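Local coordinates for metallo-beta-lactamase domain-containing protein (PDB 3H3E) that binds zinc and is probably a metal-dependent hydrolase or transferase of the metallo-beta-lactamase superfamily, its exact reaction and substrate being unknown, at residues 87-92 with 161-165; 130-134 with 191-196; 199-203 with 227-231. The protein carries 2 engineered substitutions. All coordinates share one frame; numbering follows the deposited sequence.

Interaction 1 (87-92 with 161-165)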
loop_
_atom_site.group_PDB
_atom_site.type_symbol
_atom_site.label_atom_id
_atom_site.label_comp_id
_atom_site.label_asym_id
_atom_site.label_seq_id
_atom_site.Cartn_x
_atom_site.Cartn_y
_atom_site.Cartn_z
ATOM N N TRP A 87 9.450 -4.297 -8.150
ATOM C CA TRP A 87 9.210 -2.957 -8.657
ATOM C C TRP A 87 9.258 -1.970 -7.515
ATOM O O TRP A 87 8.332 -1.920 -6.715
ATOM C CB TRP A 87 7.830 -2.885 -9.280
ATOM C CG TRP A 87 7.655 -3.754 -10.468
ATOM C CD1 TRP A 87 7.660 -5.103 -10.488
ATOM C CD2 TRP A 87 7.427 -3.330 -11.816
ATOM N NE1 TRP A 87 7.463 -5.561 -11.765
ATOM C CE2 TRP A 87 7.308 -4.486 -12.601
ATOM C CE3 TRP A 87 7.320 -2.083 -12.436
ATOM C CZ2 TRP A 87 7.084 -4.441 -13.978
ATOM C CZ3 TRP A 87 7.098 -2.038 -13.811
ATOM C CH2 TRP A 87 6.985 -3.211 -14.561
ATOM N N LEU A 88 10.333 -1.192 -7.445
ATOM C CA LEU A 88 10.478 -0.187 -6.412
ATOM C C LEU A 88 10.986 1.133 -6.977
ATOM O O LEU A 88 11.603 1.167 -8.040
ATOM C CB LEU A 88 11.424 -0.680 -5.320
ATOM C CG LEU A 88 12.888 -0.934 -5.677
ATOM C CD1 LEU A 88 13.727 -0.935 -4.426
ATOM C CD2 LEU A 88 13.055 -2.241 -6.430
ATOM N N ARG A 89 10.713 2.221 -6.262
ATOM C CA ARG A 89 11.274 3.518 -6.597
ATOM C C ARG A 89 12.742 3.611 -6.158
ATOM O O ARG A 89 13.102 3.139 -5.089
ATOM C CB ARG A 89 10.471 4.639 -5.945
ATOM C CG ARG A 89 9.042 4.739 -6.411
ATOM C CD ARG A 89 8.544 6.183 -6.438
ATOM N NE ARG A 89 8.472 6.680 -7.808
ATOM C CZ ARG A 89 9.102 7.761 -8.241
ATOM N NH1 ARG A 89 9.839 8.489 -7.416
ATOM N NH2 ARG A 89 8.978 8.122 -9.500
ATOM N N LYS A 90 13.581 4.237 -6.981
ATOM C CA LYS A 90 14.987 4.396 -6.635
ATOM C C LYS A 90 15.159 4.838 -5.191
ATOM O O LYS A 90 16.059 4.379 -4.504
ATOM C CB LYS A 90 15.701 5.369 -7.582
ATOM C CG LYS A 90 16.072 4.770 -8.938
ATOM C CD LYS A 90 16.957 5.714 -9.760
ATOM C CE LYS A 90 17.908 4.953 -10.706
ATOM N NZ LYS A 90 18.923 4.076 -10.009
ATOM N N GLU A 91 14.283 5.712 -4.715
ATOM C CA GLU A 91 14.477 6.295 -3.388
ATOM C C GLU A 91 14.016 5.389 -2.237
ATOM O O GLU A 91 14.227 5.693 -1.067
ATOM C CB GLU A 91 13.881 7.716 -3.306
ATOM C CG GLU A 91 12.580 7.910 -4.043
ATOM C CD GLU A 91 12.756 8.274 -5.507
ATOM O OE1 GLU A 91 12.978 9.458 -5.802
ATOM O OE2 GLU A 91 12.618 7.381 -6.370
ATOM N N ALA A 92 13.409 4.260 -2.572
ATOM C CA ALA A 92 13.146 3.239 -1.568
ATOM C C ALA A 92 14.444 2.697 -0.968
ATOM O O ALA A 92 14.437 2.080 0.080
ATOM C CB ALA A 92 12.346 2.116 -2.171
ATOM N N GLU A 161 9.477 10.096 -0.961
ATOM C CA GLU A 161 9.642 10.204 -2.398
ATOM C C GLU A 161 9.638 8.817 -3.034
ATOM O O GLU A 161 9.616 8.688 -4.264
ATOM C CB GLU A 161 10.953 10.913 -2.717
ATOM C CG GLU A 161 11.131 12.254 -2.050
ATOM C CD GLU A 161 10.368 13.359 -2.744
ATOM O OE1 GLU A 161 9.548 13.061 -3.644
ATOM O OE2 GLU A 161 10.588 14.537 -2.386
ATOM N N ASP A 162 9.660 7.788 -2.188
ATOM C CA ASP A 162 9.656 6.393 -2.637
ATOM C C ASP A 162 8.273 5.771 -2.734
ATOM O O ASP A 162 8.128 4.689 -3.269
ATOM C CB ASP A 162 10.495 5.532 -1.706
ATOM C CG ASP A 162 10.038 5.617 -0.256
ATOM O OD1 ASP A 162 9.816 6.744 0.236
ATOM O OD2 ASP A 162 9.922 4.559 0.404
ATOM N N GLU A 163 7.261 6.457 -2.220
ATOM C CA GLU A 163 5.908 5.909 -2.129
ATOM C C GLU A 163 5.214 5.800 -3.470
ATOM O O GLU A 163 5.206 6.744 -4.246
ATOM C CB GLU A 163 5.050 6.765 -1.199
ATOM C CG GLU A 163 3.661 6.230 -0.998
ATOM C CD GLU A 163 2.984 6.837 0.210
ATOM O OE1 GLU A 163 2.388 7.931 0.079
ATOM O OE2 GLU A 163 3.046 6.213 1.293
ATOM N N GLN A 164 4.618 4.642 -3.732
ATOM C CA GLN A 164 3.888 4.429 -4.974
ATOM C C GLN A 164 2.636 3.624 -4.729
ATOM O O GLN A 164 2.510 2.934 -3.720
ATOM C CB GLN A 164 4.761 3.762 -6.036
ATOM C CG GLN A 164 5.427 2.491 -5.599
ATOM C CD GLN A 164 6.287 1.904 -6.690
ATOM O OE1 GLN A 164 6.486 2.515 -7.736
ATOM N NE2 GLN A 164 6.820 0.723 -6.447
ATOM N N THR A 165 1.703 3.729 -5.662
ATOM C CA THR A 165 0.368 3.208 -5.452
ATOM C C THR A 165 -0.073 2.469 -6.696
ATOM O O THR A 165 0.214 2.885 -7.814
ATOM C CB THR A 165 -0.626 4.352 -5.113
ATOM O OG1 THR A 165 -0.247 4.947 -3.870
ATOM C CG2 THR A 165 -2.032 3.828 -4.973
HETATM O O HOH W 1 9.001 1.974 -3.820
HETATM O O HOH W 2 6.143 5.190 -8.828
#
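Glu161 turns its backbone carbonyl onto Arg89: NH1 donates to Glu161 O at 3.2 Å, arriving almost in line with the C=O bond and tilted 19° from the guanidinium plane. The same NH1 makes a salt bridge with Glu91 OE2, so Arg89 joins its own segment's carboxylate to the loop. CG of Glu91 lies against Glu161 CB. The carbonyl oxygen of Asp162 lies beside Arg89 CG and accepts from a water that in turn accepts from Arg89 N, while Asp162 CB packs on Ala92 CB at 3.9 Å. Asp162 CG, between its backbone N and carbonyl carbon (chi1 56°), carries the carboxylate to Lys96 and Gly70 N beside the zinc ligand His69. Glu163 turns from the contact; its carboxylate takes the backbone N of His182 and of Arg183, and its side chain lies about 6 Å from the zinc. Gln164 reaches, fully extended beyond CG, toward strand 85-89. A second water links its OE1 to Arg89 NE, each bond 2.9 Å, whereas NE2 donates to Ile67 O. Committed to a carboxylate, two carbonyls (Glu161 O and, through NH2, Glu121 O) and a water, the guanidinium should be well fixed in rotation, and the link to the loop beside the metal site is largely polar and hydrated.

Interaction 2 (130-134 with 191-196)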
loop_
_atom_site.group_PDB
_atom_site.type_symbol
_atom_site.label_atom_id
_atom_site.label_comp_id
_atom_site.label_asym_id
_atom_site.label_seq_id
_atom_site.Cartn_x
_atom_site.Cartn_y
_atom_site.Cartn_z
HETATM N N MSE A 130 -3.110 -2.181 -15.408
HETATM C CA MSE A 130 -2.475 -1.958 -14.119
HETATM C C MSE A 130 -1.394 -0.889 -14.246
HETATM O O MSE A 130 -0.629 -0.886 -15.211
HETATM C CB MSE A 130 -1.902 -3.266 -13.558
HETATM C CG MSE A 130 -2.967 -4.211 -12.990
HETATM SE SE MSE A 130 -2.327 -5.583 -12.019
HETATM C CE MSE A 130 -1.363 -6.379 -13.295
ATOM N N PHE A 131 -1.353 0.019 -13.271
ATOM C CA PHE A 131 -0.429 1.146 -13.274
ATOM C C PHE A 131 0.115 1.425 -11.880
ATOM O O PHE A 131 -0.592 1.299 -10.893
ATOM C CB PHE A 131 -1.147 2.431 -13.709
ATOM C CG PHE A 131 -1.801 2.341 -15.036
ATOM C CD1 PHE A 131 -3.104 1.890 -15.146
ATOM C CD2 PHE A 131 -1.128 2.730 -16.179
ATOM C CE1 PHE A 131 -3.715 1.814 -16.370
ATOM C CE2 PHE A 131 -1.734 2.650 -17.403
ATOM C CZ PHE A 131 -3.032 2.190 -17.503
ATOM N N LEU A 132 1.357 1.875 -11.814
ATOM C CA LEU A 132 1.903 2.384 -10.574
ATOM C C LEU A 132 1.961 3.885 -10.665
ATOM O O LEU A 132 2.469 4.429 -11.645
ATOM C CB LEU A 132 3.317 1.870 -10.363
ATOM C CG LEU A 132 3.435 0.497 -9.741
ATOM C CD1 LEU A 132 4.865 0.020 -9.891
ATOM C CD2 LEU A 132 3.011 0.563 -8.279
ATOM N N LEU A 133 1.456 4.549 -9.632
ATOM C CA LEU A 133 1.548 5.990 -9.538
ATOM C C LEU A 133 2.549 6.395 -8.475
ATOM O O LEU A 133 2.538 5.865 -7.368
ATOM C CB LEU A 133 0.178 6.599 -9.257
ATOM C CG LEU A 133 -0.544 6.898 -10.571
ATOM C CD1 LEU A 133 -1.003 5.596 -11.183
ATOM C CD2 LEU A 133 -1.696 7.838 -10.335
ATOM N N GLY A 134 3.409 7.344 -8.821
ATOM C CA GLY A 134 4.510 7.737 -7.965
ATOM C C GLY A 134 4.059 8.585 -6.801
ATOM O O GLY A 134 2.861 8.734 -6.563
ATOM N N ASP A 191 -4.464 12.671 -6.978
ATOM C CA ASP A 191 -3.478 12.459 -8.030
ATOM C C ASP A 191 -4.037 11.496 -9.071
ATOM O O ASP A 191 -3.884 11.706 -10.268
ATOM C CB ASP A 191 -2.152 11.955 -7.467
ATOM C CG ASP A 191 -1.192 13.090 -7.114
ATOM O OD1 ASP A 191 -1.664 14.217 -6.852
ATOM O OD2 ASP A 191 0.040 12.859 -7.099
ATOM N N ILE A 192 -4.700 10.445 -8.602
ATOM C CA ILE A 192 -5.333 9.464 -9.477
ATOM C C ILE A 192 -6.454 10.104 -10.301
ATOM O O ILE A 192 -6.497 9.976 -11.514
ATOM C CB ILE A 192 -5.863 8.304 -8.643
ATOM C CG1 ILE A 192 -4.685 7.561 -8.016
ATOM C CG2 ILE A 192 -6.687 7.384 -9.477
ATOM C CD1 ILE A 192 -5.089 6.499 -7.069
ATOM N N ALA A 193 -7.336 10.817 -9.619
ATOM C CA ALA A 193 -8.392 11.615 -10.233
ATOM C C ALA A 193 -7.954 12.561 -11.372
ATOM O O ALA A 193 -8.722 12.813 -12.315
ATOM C CB ALA A 193 -9.082 12.410 -9.156
ATOM N N GLU A 194 -6.742 13.104 -11.274
ATOM C CA GLU A 194 -6.230 14.024 -12.293
ATOM C C GLU A 194 -5.642 13.286 -13.494
ATOM O O GLU A 194 -5.371 13.903 -14.522
ATOM C CB GLU A 194 -5.156 14.954 -11.721
ATOM C CG GLU A 194 -5.505 15.636 -10.410
ATOM C CD GLU A 194 -4.387 16.544 -9.908
ATOM O OE1 GLU A 194 -3.214 16.304 -10.271
ATOM O OE2 GLU A 194 -4.679 17.497 -9.151
ATOM N N THR A 195 -5.450 11.973 -13.353
ATOM C CA THR A 195 -4.703 11.162 -14.317
ATOM C C THR A 195 -5.625 10.236 -15.111
ATOM O O THR A 195 -5.426 10.001 -16.300
ATOM C CB THR A 195 -3.653 10.274 -13.585
ATOM O OG1 THR A 195 -2.702 11.093 -12.900
ATOM C CG2 THR A 195 -2.909 9.387 -14.561
ATOM N N PHE A 196 -6.620 9.683 -14.427
ATOM C CA PHE A 196 -7.562 8.760 -15.039
ATOM C C PHE A 196 -8.953 9.381 -15.200
ATOM O O PHE A 196 -9.516 9.922 -14.249
ATOM C CB PHE A 196 -7.644 7.466 -14.222
ATOM C CG PHE A 196 -6.344 6.715 -14.145
ATOM C CD1 PHE A 196 -6.092 5.652 -14.997
ATOM C CD2 PHE A 196 -5.370 7.077 -13.233
ATOM C CE1 PHE A 196 -4.894 4.963 -14.941
ATOM C CE2 PHE A 196 -4.162 6.391 -13.174
ATOM C CZ PHE A 196 -3.927 5.333 -14.023
HETATM O O HOH W 3 0.701 10.239 -7.782
#
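Phe196 drives one edge into the face of Phe131, a T-shaped pair with ring planes 68° apart and centroids separated by 5.1 Å. The approach is off-centre: Phe196 CE1 stands 3.5 Å above the Phe131 ring, out toward its rim near CD1, and CZ lies beside it, just off the CD1-CG side of the ring. In Phe131 the CG is anti to the carbonyl carbon (chi1 -57°), which turns the ring to meet that edge. Farther round the Phe196 ring, Leu133 CD1 lies in its plane, 3.8 Å from CE2, the two side chains running past each other in opposite directions. The other branch of Leu133, CD2, crosses Ile192 obliquely against CG1, also at 3.8 Å. Strand 130-133 belongs to the second large sheet of the metallo-beta-lactamase alpha-beta/beta-alpha sandwich, and helix 185-193 packs across that sheet; Val167 touches Leu133 and Ile192, and Leu174 of strand 173-178 touches Ile192 and Phe196. Thr195 OG1 donates to Asp191 O at 2.9 Å, while Ile192 O takes both Thr195 N and Phe196 N. Beyond Leu133 the contact turns polar: a water donates to Gly134 O and to Asp191 OD2, and the other oxygen of that carboxylate forms a salt bridge with Arg139.

Interaction 3 (199-203 with 227-231)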
loop_
_atom_site.group_PDB
_atom_site.type_symbol
_atom_site.label_atom_id
_atom_site.label_comp_id
_atom_site.label_asym_id
_atom_site.label_seq_id
_atom_site.Cartn_x
_atom_site.Cartn_y
_atom_site.Cartn_z
ATOM N N ARG A 199 -13.794 6.461 -12.982
ATOM C CA ARG A 199 -14.242 6.678 -11.619
ATOM C C ARG A 199 -13.491 5.742 -10.674
ATOM O O ARG A 199 -13.077 4.651 -11.063
ATOM C CB ARG A 199 -15.752 6.452 -11.514
ATOM C CG ARG A 199 -16.272 6.548 -10.089
ATOM C CD ARG A 199 -17.742 6.210 -9.997
ATOM N NE ARG A 199 -18.572 7.398 -10.143
ATOM C CZ ARG A 199 -19.309 7.918 -9.166
ATOM N NH1 ARG A 199 -19.334 7.346 -7.967
ATOM N NH2 ARG A 199 -20.035 9.005 -9.392
ATOM N N ILE A 200 -13.308 6.170 -9.429
ATOM C CA ILE A 200 -12.682 5.317 -8.434
ATOM C C ILE A 200 -13.748 4.448 -7.752
ATOM O O ILE A 200 -14.645 4.955 -7.085
ATOM C CB ILE A 200 -11.892 6.151 -7.405
ATOM C CG1 ILE A 200 -10.754 6.898 -8.095
ATOM C CG2 ILE A 200 -11.318 5.269 -6.317
ATOM C CD1 ILE A 200 -10.046 7.894 -7.207
ATOM N N LYS A 201 -13.655 3.138 -7.947
ATOM C CA LYS A 201 -14.651 2.205 -7.441
ATOM C C LYS A 201 -14.344 1.785 -6.007
ATOM O O LYS A 201 -15.186 1.944 -5.124
ATOM C CB LYS A 201 -14.727 0.965 -8.346
ATOM C CG LYS A 201 -15.563 -0.191 -7.791
ATOM C CD LYS A 201 -15.538 -1.395 -8.742
ATOM C CE LYS A 201 -16.501 -2.514 -8.331
ATOM N NZ LYS A 201 -16.011 -3.286 -7.152
HETATM N N MSE A 202 -13.136 1.258 -5.787
HETATM C CA MSE A 202 -12.744 0.667 -4.507
HETATM C C MSE A 202 -11.324 1.073 -4.102
HETATM O O MSE A 202 -10.423 1.149 -4.937
HETATM C CB MSE A 202 -12.832 -0.859 -4.600
HETATM C CG MSE A 202 -12.463 -1.611 -3.334
HETATM SE SE MSE A 202 -12.586 -3.410 -3.479
HETATM C CE MSE A 202 -14.332 -3.648 -3.704
ATOM N N VAL A 203 -11.122 1.322 -2.815
ATOM C CA VAL A 203 -9.786 1.614 -2.303
ATOM C C VAL A 203 -9.430 0.679 -1.162
ATOM O O VAL A 203 -10.149 0.612 -0.183
ATOM C CB VAL A 203 -9.687 3.043 -1.779
ATOM C CG1 VAL A 203 -8.263 3.362 -1.397
ATOM C CG2 VAL A 203 -10.194 4.015 -2.821
ATOM N N LEU A 227 -15.182 12.266 -4.350
ATOM C CA LEU A 227 -14.669 11.597 -5.549
ATOM C C LEU A 227 -15.539 10.421 -5.955
ATOM O O LEU A 227 -15.252 9.747 -6.935
ATOM C CB LEU A 227 -13.216 11.154 -5.371
ATOM C CG LEU A 227 -12.127 12.233 -5.165
ATOM C CD1 LEU A 227 -10.791 11.592 -4.857
ATOM C CD2 LEU A 227 -11.969 13.158 -6.362
ATOM N N GLY A 228 -16.607 10.184 -5.200
ATOM C CA GLY A 228 -17.545 9.119 -5.507
ATOM C C GLY A 228 -17.012 7.708 -5.316
ATOM O O GLY A 228 -17.431 6.781 -6.011
ATOM N N VAL A 229 -16.082 7.530 -4.383
ATOM C CA VAL A 229 -15.587 6.194 -4.090
ATOM C C VAL A 229 -16.715 5.359 -3.485
ATOM O O VAL A 229 -17.438 5.825 -2.603
ATOM C CB VAL A 229 -14.373 6.225 -3.146
ATOM C CG1 VAL A 229 -13.878 4.825 -2.890
ATOM C CG2 VAL A 229 -13.275 7.063 -3.744
ATOM N N GLU A 230 -16.863 4.127 -3.961
ATOM C CA GLU A 230 -17.995 3.296 -3.576
ATOM C C GLU A 230 -17.698 2.388 -2.382
ATOM O O GLU A 230 -18.512 2.297 -1.467
ATOM C CB GLU A 230 -18.504 2.489 -4.778
ATOM C CG GLU A 230 -19.761 1.678 -4.503
ATOM C CD GLU A 230 -20.868 2.512 -3.868
ATOM O OE1 GLU A 230 -21.136 3.628 -4.372
ATOM O OE2 GLU A 230 -21.471 2.052 -2.870
ATOM N N THR A 231 -16.537 1.732 -2.386
ATOM C CA THR A 231 -16.178 0.775 -1.334
ATOM C C THR A 231 -14.787 1.062 -0.811
ATOM O O THR A 231 -13.883 1.331 -1.595
ATOM C CB THR A 231 -16.139 -0.661 -1.868
ATOM O OG1 THR A 231 -17.328 -0.939 -2.607
ATOM C CG2 THR A 231 -16.001 -1.671 -0.733
HETATM O O HOH W 4 -13.485 9.208 -8.960
#
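Lys201 O is held by two successive amides of the facing segment: Glu230 N at 3.0 Å and Thr231 N at 3.1 Å. They come in differently. The Thr231 bond lies in the carbonyl plane, whereas Glu230 N is tilted 32° from it and makes a more bent bond. Two residues on, Val203 N returns the link by donating to Thr231 O at 3.0 Å, and Met202 pairs with Thr231 as a parallel bridge. Their side chains lie alongside, pointing the same way. The selenomethionine chain is extended until its last torsion (chi3 -66°), which bends CE back beside Thr231 CG2. Strands 200-204 and 231-235 are thus parallel neighbours, joined through helix 214-226 in a beta-alpha-beta crossover of the metallo-beta-lactamase fold. Gly228, with positive phi, ends that helix in a Schellman motif before the chain enters the sheet. Val229 then inserts its branches between two residues of the strand: CG2 meets Ile200 CG2 at 3.7 Å, and CG1, anti to the backbone N (chi1 -179°), meets Val203 CG2, those side chains crossing at about a right angle. Phe224 of the connecting helix touches both valines. A CA-H...O contact also runs nearly straight from Val229 CA to Ile200 O. At the start of strand 200-204, a water accepts from Ile200 N and donates to Leu227 O, 2.7 Å away.

In the fold
Along the chain, interactions 1 and 2 interleave, since 130-134 falls between the segments of interaction 1, and interaction 3 follows both. Interaction 1 ties strand 85-89 of one large mixed sheet to the loop entering strand 165-170 of the other, spanning the sandwich near the zinc. Its centre is 14 Å from that of interaction 2, and they join where strands 130-133 and 165-170 pair, Thr165 O lying 2.8 Å from Leu133 N. Interactions 2 and 3, also 14 Å apart, share the second sheet and meet through Ile192 CG2 and Ile200 CD1. Interactions 1 and 3 lie 24 Å apart by centres and about 7 Å by nearest atoms; 2 and 3 are packing away from the zinc.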